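Local coordinates for flavoprotein 390 (Photobacterium phosphoreum, PDB 1FVP) that binds two flavin mononucleotides per subunit, each carrying a covalently attached myristate, in a homodimer related to bacterial luciferase, at residues L29-I34 with N208-V213; H131-E136 with E202-Q207. All coordinates share one frame; numbering follows the deposited sequence.

Starting from the N terminus, the chain runs through strand 6-11 into helix 23-38, whose residues 29-34 wait until residues 208-213 of the last helix, 207-227, close interaction 1. Most of the chain lies inside that loop. Within it, interaction 2 closes a shorter one, from the end of strand 126-134 to the loop 202-207 that runs straight into helix 207-227, so the two contacts nest rather than cross. Their centres are about 10 Å apart. Thr31 of interaction 1 is probably hydrogen-bonded to Glu202 of interaction 2, and Val213 packs on Val134. Together they tie the first and last helices to the sheet.

Interaction 1: residues L29-I34 with N208-V213; sequences LETLRI and NKKKSV
Lys210 reaches Thr31 across a near-parallel helix pair, in which helix 207-227 runs beside helix 23-38; the short segments are 10.3 Å apart axis to axis and their directions differ by 27°. Long side chains bridge that spacing. Lys210 leaves with CG anti to its backbone N (chi1 159°), reaches across at about a right angle to the Thr31 side chain and gives a hydrogen bond from NZ to Thr31 OG1, 3.1 Å. Glu202 OE1, its strongest polar partner, and Asn27 O also lie within hydrogen-bonding distance of this hydroxyl, which has one hydrogen to share between them. Glu202 also makes a long, weak ion pair with Lys210, which probably favours the charged amine in this buried place.

One turn further on, Ile34 points at the other helix with CD1 anti to CA (chi2 -175°); this methyl lies 3.4 Å from Lys211 CA and as near to CB, the side chains crossing at about a right angle. Met214 and Ile215 of helix 207-227 also touch the isoleucine. Arg33 forms a salt bridge with Glu30 on its own helix and another with Asp38. Lys211 passes the edge of that guanidinium, near its plane, with its CD 3.9 Å from Arg33 NH2.

Interaction 2: residues H131-E136 with E202-Q207; sequences HVNVNE and ESMQDQ. With FMA (6-(3-tetradecanoic acid) flavine mononucleotide), chain D.
Met204 turns CG anti to its own carbonyl carbon (chi1 -64°), and Asn133, coming from the strand, turns CG anti to its backbone N (chi1 177°); the two side chains then slide past each other in opposite directions, with Met204 CG 4.0 Å from Asn133 CG. Met204 CG also lies 3.8 Å from Asn133 CA, so the thioether chain rests on the strand backbone itself. Further out, its SD comes 3.8 Å from Val134 N, and the methyl CE reaches Val132 CG1 at 4.3 Å, an apolar touch.

Ser203 works one residue earlier. It points toward the strand, and its OG lies 3.0 Å from Val132 O, beside Asn133 CB and the imidazole carbon CD2 of His131.

Val132 and Val134, two apart on the strand, line the pocket of a bound flavin and meet the end of its fatty-acid tail. Val132 CG2 is 3.5 Å from FMA C13, while Val134 CG2 is 3.5 Å from FMA C14 and also touches C15, the last carbon. Val132 CG1 lies 3.6 Å from FMA C14, and since the same methyl touches Met204 CE, the methionine is a second-shell residue of the myristate site.

In the fold, this contact pins the loop after strand 195-199 to the end of strand 126-134, its parallel neighbour in the sheet. Helix 138-155 packs on it through Ala141 and Glu144 against Asn133 and Leu145 against Ser203, while the His131 ring meets Trp96 and Tyr148. Beyond Met204 the loop reaches Asp206, the N-cap of helix 207-227, and that helix sends Val213 back against both Met204 and Val134.

Interaction 1: residues L29-I34 with N208-V213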
loop_
_atom_site.group_PDB
_atom_site.type_symbol
_atom_site.label_atom_id
_atom_site.label_comp_id
_atom_site.label_asym_id
_atom_site.label_seq_id
_atom_site.Cartn_x
_atom_site.Cartn_y
_atom_site.Cartn_z
ATOM N N LEU A 29 -14.539 8.701 0.754
ATOM C CA LEU A 29 -13.895 9.730 -0.109
ATOM C C LEU A 29 -13.761 11.040 0.667
ATOM O O LEU A 29 -12.915 11.923 0.421
ATOM C CB LEU A 29 -14.705 9.771 -1.381
ATOM C CG LEU A 29 -14.105 9.581 -2.751
ATOM C CD1 LEU A 29 -13.458 8.214 -2.948
ATOM C CD2 LEU A 29 -15.257 9.685 -3.759
ATOM N N GLU A 30 -14.608 11.163 1.677
ATOM C CA GLU A 30 -14.677 12.317 2.580
ATOM C C GLU A 30 -13.591 12.193 3.650
ATOM O O GLU A 30 -13.002 13.191 4.062
ATOM C CB GLU A 30 -16.003 12.390 3.329
ATOM C CG GLU A 30 -16.728 13.726 3.327
ATOM C CD GLU A 30 -15.984 14.837 4.007
ATOM O OE1 GLU A 30 -15.822 14.812 5.218
ATOM O OE2 GLU A 30 -15.593 15.730 3.226
ATOM N N THR A 31 -13.395 10.943 4.043
ATOM C CA THR A 31 -12.405 10.547 5.033
ATOM C C THR A 31 -11.031 10.918 4.458
ATOM O O THR A 31 -10.102 11.213 5.210
ATOM C CB THR A 31 -12.399 9.007 5.381
ATOM O OG1 THR A 31 -13.757 8.472 5.359
ATOM C CG2 THR A 31 -11.710 8.689 6.717
ATOM N N LEU A 32 -10.941 10.861 3.136
ATOM C CA LEU A 32 -9.719 11.157 2.378
ATOM C C LEU A 32 -9.591 12.664 2.140
ATOM O O LEU A 32 -8.460 13.179 2.048
ATOM C CB LEU A 32 -9.731 10.407 1.049
ATOM C CG LEU A 32 -9.515 8.914 0.997
ATOM C CD1 LEU A 32 -9.768 8.383 -0.412
ATOM C CD2 LEU A 32 -8.099 8.580 1.428
ATOM N N ARG A 33 -10.769 13.284 2.011
ATOM C CA ARG A 33 -10.784 14.738 1.763
ATOM C C ARG A 33 -10.087 15.459 2.917
ATOM O O ARG A 33 -9.184 16.284 2.688
ATOM C CB ARG A 33 -12.177 15.311 1.526
ATOM C CG ARG A 33 -12.127 16.779 1.086
ATOM C CD ARG A 33 -13.470 17.429 1.083
ATOM N NE ARG A 33 -14.092 17.380 2.390
ATOM C CZ ARG A 33 -13.634 18.044 3.455
ATOM N NH1 ARG A 33 -12.588 18.862 3.400
ATOM N NH2 ARG A 33 -14.263 17.817 4.621
ATOM N N ILE A 34 -10.527 15.119 4.118
ATOM C CA ILE A 34 -9.979 15.729 5.348
ATOM C C ILE A 34 -8.461 15.591 5.303
ATOM O O ILE A 34 -7.698 16.558 5.413
ATOM C CB ILE A 34 -10.648 15.075 6.602
ATOM C CG1 ILE A 34 -12.162 15.028 6.318
ATOM C CG2 ILE A 34 -10.277 15.795 7.911
ATOM C CD1 ILE A 34 -13.093 14.528 7.440
ATOM N N ASN A 208 -20.190 14.722 9.761
ATOM C CA ASN A 208 -19.782 15.887 10.557
ATOM C C ASN A 208 -19.101 15.514 11.864
ATOM O O ASN A 208 -18.203 16.298 12.255
ATOM C CB ASN A 208 -20.890 16.924 10.751
ATOM C CG ASN A 208 -20.720 17.954 9.624
ATOM O OD1 ASN A 208 -19.787 18.779 9.681
ATOM N ND2 ASN A 208 -21.611 17.805 8.646
ATOM N N LYS A 209 -19.527 14.422 12.468
ATOM C CA LYS A 209 -18.870 14.014 13.727
ATOM C C LYS A 209 -17.408 13.790 13.306
ATOM O O LYS A 209 -16.568 14.589 13.713
ATOM C CB LYS A 209 -19.305 12.733 14.378
ATOM C CG LYS A 209 -19.056 12.665 15.874
ATOM C CD LYS A 209 -19.978 11.636 16.520
ATOM C CE LYS A 209 -19.915 10.259 15.911
ATOM N NZ LYS A 209 -20.901 9.315 16.520
ATOM N N LYS A 210 -17.288 12.755 12.492
ATOM C CA LYS A 210 -16.017 12.276 11.923
ATOM C C LYS A 210 -15.099 13.400 11.469
ATOM O O LYS A 210 -13.917 13.417 11.900
ATOM C CB LYS A 210 -16.204 11.218 10.855
ATOM C CG LYS A 210 -15.021 11.071 9.905
ATOM C CD LYS A 210 -15.147 9.828 9.041
ATOM C CE LYS A 210 -15.758 10.092 7.679
ATOM N NZ LYS A 210 -16.275 8.808 7.114
ATOM N N LYS A 211 -15.593 14.326 10.665
ATOM C CA LYS A 211 -14.726 15.441 10.233
ATOM C C LYS A 211 -14.271 16.203 11.472
ATOM O O LYS A 211 -13.141 16.700 11.491
ATOM C CB LYS A 211 -15.365 16.382 9.229
ATOM C CG LYS A 211 -14.647 17.709 9.041
ATOM C CD LYS A 211 -15.444 18.739 8.273
ATOM C CE LYS A 211 -16.764 19.071 8.921
ATOM N NZ LYS A 211 -16.667 19.857 10.185
ATOM N N SER A 212 -15.104 16.277 12.490
ATOM C CA SER A 212 -14.763 17.015 13.716
ATOM C C SER A 212 -13.832 16.282 14.645
ATOM O O SER A 212 -13.007 16.935 15.321
ATOM C CB SER A 212 -16.012 17.527 14.415
ATOM O OG SER A 212 -16.491 18.610 13.606
ATOM N N VAL A 213 -13.967 14.970 14.679
ATOM C CA VAL A 213 -13.106 14.127 15.511
ATOM C C VAL A 213 -11.741 13.992 14.809
ATOM O O VAL A 213 -10.815 13.476 15.445
ATOM C CB VAL A 213 -13.670 12.722 15.755
ATOM C CG1 VAL A 213 -13.651 12.395 17.245
ATOM C CG2 VAL A 213 -15.003 12.459 15.114
#

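Interaction 2: residues H131-E136 with E202-Q207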
loop_
_atom_site.group_PDB
_atom_site.type_symbol
_atom_site.label_atom_id
_atom_site.label_comp_id
_atom_site.label_asym_id
_atom_site.label_seq_id
_atom_site.Cartn_x
_atom_site.Cartn_y
_atom_site.Cartn_z
ATOM N N HIS A 131 -10.014 0.682 14.905
ATOM C CA HIS A 131 -11.323 1.059 14.410
ATOM C C HIS A 131 -11.977 2.108 15.294
ATOM O O HIS A 131 -12.927 1.719 16.001
ATOM C CB HIS A 131 -12.307 -0.162 14.386
ATOM C CG HIS A 131 -12.711 -0.449 12.988
ATOM N ND1 HIS A 131 -12.530 -1.607 12.294
ATOM C CD2 HIS A 131 -13.303 0.422 12.120
ATOM C CE1 HIS A 131 -13.013 -1.443 11.063
ATOM N NE2 HIS A 131 -13.473 -0.230 10.922
ATOM N N VAL A 132 -11.550 3.343 15.305
ATOM C CA VAL A 132 -12.172 4.386 16.139
ATOM C C VAL A 132 -13.642 4.643 15.816
ATOM O O VAL A 132 -14.139 4.450 14.685
ATOM C CB VAL A 132 -11.351 5.685 15.973
ATOM C CG1 VAL A 132 -12.075 6.941 16.397
ATOM C CG2 VAL A 132 -10.043 5.576 16.741
ATOM N N ASN A 133 -14.333 5.126 16.837
ATOM C CA ASN A 133 -15.763 5.505 16.762
ATOM C C ASN A 133 -16.023 6.342 18.019
ATOM O O ASN A 133 -16.204 5.699 19.045
ATOM C CB ASN A 133 -16.700 4.324 16.636
ATOM C CG ASN A 133 -18.152 4.744 16.627
ATOM O OD1 ASN A 133 -18.503 5.646 17.372
ATOM N ND2 ASN A 133 -18.999 4.139 15.808
ATOM N N VAL A 134 -16.037 7.638 17.874
ATOM C CA VAL A 134 -16.230 8.549 19.009
ATOM C C VAL A 134 -17.612 9.162 19.114
ATOM O O VAL A 134 -18.036 9.916 18.219
ATOM C CB VAL A 134 -15.117 9.631 18.909
ATOM C CG1 VAL A 134 -15.476 10.985 19.499
ATOM C CG2 VAL A 134 -13.819 9.129 19.515
ATOM N N ASN A 135 -18.286 8.927 20.218
ATOM C CA ASN A 135 -19.643 9.517 20.418
ATOM C C ASN A 135 -19.785 9.767 21.908
ATOM O O ASN A 135 -19.657 8.808 22.705
ATOM C CB ASN A 135 -20.589 8.600 19.699
ATOM C CG ASN A 135 -22.008 8.562 20.191
ATOM O OD1 ASN A 135 -22.688 9.581 20.376
ATOM N ND2 ASN A 135 -22.446 7.320 20.404
ATOM N N GLU A 136 -20.018 11.020 22.274
ATOM C CA GLU A 136 -20.145 11.464 23.671
ATOM C C GLU A 136 -21.006 10.504 24.488
ATOM O O GLU A 136 -20.849 10.379 25.714
ATOM C CB GLU A 136 -20.660 12.866 23.884
ATOM C CG GLU A 136 -19.893 14.111 23.513
ATOM C CD GLU A 136 -18.597 14.491 24.157
ATOM O OE1 GLU A 136 -18.453 14.962 25.287
ATOM O OE2 GLU A 136 -17.614 14.289 23.384
ATOM N N GLU A 202 -14.229 4.836 10.054
ATOM C CA GLU A 202 -15.352 4.559 9.163
ATOM C C GLU A 202 -16.541 3.888 9.796
ATOM O O GLU A 202 -17.431 3.470 9.014
ATOM C CB GLU A 202 -14.985 3.658 7.984
ATOM C CG GLU A 202 -14.037 4.021 6.876
ATOM C CD GLU A 202 -14.093 5.447 6.416
ATOM O OE1 GLU A 202 -13.502 6.375 6.940
ATOM O OE2 GLU A 202 -14.818 5.558 5.409
ATOM N N SER A 203 -16.574 3.735 11.093
ATOM C CA SER A 203 -17.788 3.055 11.646
ATOM C C SER A 203 -18.788 4.188 11.806
ATOM O O SER A 203 -19.997 3.976 11.749
ATOM C CB SER A 203 -17.454 2.306 12.895
ATOM O OG SER A 203 -16.206 2.735 13.446
ATOM N N MET A 204 -18.236 5.367 11.957
ATOM C CA MET A 204 -18.826 6.672 12.165
ATOM C C MET A 204 -19.603 7.224 10.972
ATOM O O MET A 204 -19.016 7.829 10.063
ATOM C CB MET A 204 -17.775 7.740 12.513
ATOM C CG MET A 204 -17.092 7.465 13.828
ATOM S SD MET A 204 -16.537 9.089 14.422
ATOM C CE MET A 204 -14.829 9.113 13.894
ATOM N N GLN A 205 -20.900 7.044 11.095
ATOM C CA GLN A 205 -21.864 7.469 10.090
ATOM C C GLN A 205 -22.028 8.980 10.021
ATOM O O GLN A 205 -22.048 9.516 8.900
ATOM C CB GLN A 205 -23.241 6.815 10.260
ATOM C CG GLN A 205 -23.338 5.351 9.863
ATOM C CD GLN A 205 -24.710 4.778 10.160
ATOM O OE1 GLN A 205 -25.750 5.408 9.929
ATOM N NE2 GLN A 205 -24.739 3.556 10.695
ATOM N N ASP A 206 -22.173 9.637 11.130
ATOM C CA ASP A 206 -22.399 11.105 11.112
ATOM C C ASP A 206 -21.184 11.851 10.593
ATOM O O ASP A 206 -20.434 12.430 11.401
ATOM C CB ASP A 206 -22.909 11.528 12.485
ATOM C CG ASP A 206 -23.125 13.021 12.604
ATOM O OD1 ASP A 206 -22.825 13.799 11.678
ATOM O OD2 ASP A 206 -23.621 13.394 13.693
ATOM N N GLN A 207 -21.007 11.886 9.286
ATOM C CA GLN A 207 -19.853 12.547 8.678
ATOM C C GLN A 207 -19.384 13.716 9.512
ATOM O O GLN A 207 -18.230 13.658 9.998
ATOM C CB GLN A 207 -20.011 12.865 7.210
ATOM C CG GLN A 207 -19.161 11.965 6.329
ATOM C CD GLN A 207 -19.472 10.502 6.486
ATOM O OE1 GLN A 207 -20.368 9.934 5.867
ATOM N NE2 GLN A 207 -18.730 9.820 7.350
HETATM N N1 FMA D . 4.184 9.639 24.890
HETATM C C2 FMA D . 5.017 9.817 23.863
HETATM O O2 FMA D . 6.140 9.491 23.764
HETATM N N3 FMA D . 4.533 10.495 22.669
HETATM C C4 FMA D . 3.265 10.944 22.592
HETATM O O4 FMA D . 2.909 11.509 21.580
HETATM C C4A FMA D . 2.390 10.748 23.706
HETATM N N5 FMA D . 1.144 11.146 23.737
HETATM C C5A FMA D . 0.278 10.995 24.752
HETATM C C6 FMA D . -1.035 11.452 24.693
HETATM C C7 FMA D . -1.844 11.248 25.783
HETATM C C7M FMA D . -3.342 11.708 25.835
HETATM C C8 FMA D . -1.360 10.586 26.972
HETATM C C8M FMA D . -2.202 10.344 28.183
HETATM C C9 FMA D . -0.052 10.150 26.996
HETATM C C9A FMA D . 0.798 10.313 25.942
HETATM N N10 FMA D . 2.120 9.890 25.902
HETATM C C10 FMA D . 2.968 10.054 24.888
HETATM C C1B FMA D . 2.710 9.168 27.114
HETATM C C2B FMA D . 3.884 8.152 26.774
HETATM O O2B FMA D . 3.439 6.984 27.439
HETATM C C3B FMA D . 5.191 8.700 27.302
HETATM O "O3'" FMA D . 5.130 10.079 27.476
HETATM C C4B FMA D . 6.433 8.366 26.469
HETATM O "O4'" FMA D . 6.589 6.909 26.325
HETATM C C5B FMA D . 7.714 8.916 27.156
HETATM O "O5'" FMA D . 8.631 7.690 27.391
HETATM P P FMA D . 9.353 7.250 28.726
HETATM O O1P FMA D . 10.383 8.423 28.877
HETATM O O2P FMA D . 8.362 7.238 29.784
HETATM O O3P FMA D . 9.828 5.965 28.548
HETATM C "C1'" FMA D . -1.707 14.500 22.768
HETATM O "O1'" FMA D . -2.769 14.526 23.500
HETATM O "O2'" FMA D . -1.292 15.556 22.279
HETATM C "C2'" FMA D . -0.760 13.417 23.167
HETATM C "C3'" FMA D . -1.485 12.093 23.446
HETATM C "C4'" FMA D . -1.423 11.255 22.206
HETATM C "C5'" FMA D . -2.565 11.277 21.219
HETATM C "C6'" FMA D . -2.967 9.905 20.737
HETATM C "C7'" FMA D . -3.597 9.931 19.351
HETATM C "C8'" FMA D . -4.986 9.463 19.250
HETATM C "C9'" FMA D . -5.272 8.006 18.930
HETATM C C11 FMA D . -6.683 7.595 19.218
HETATM C C12 FMA D . -7.844 8.484 18.965
HETATM C C13 FMA D . -9.232 7.971 19.158
HETATM C C14 FMA D . -10.357 8.900 18.829
HETATM C C15 FMA D . -10.178 10.311 19.313
#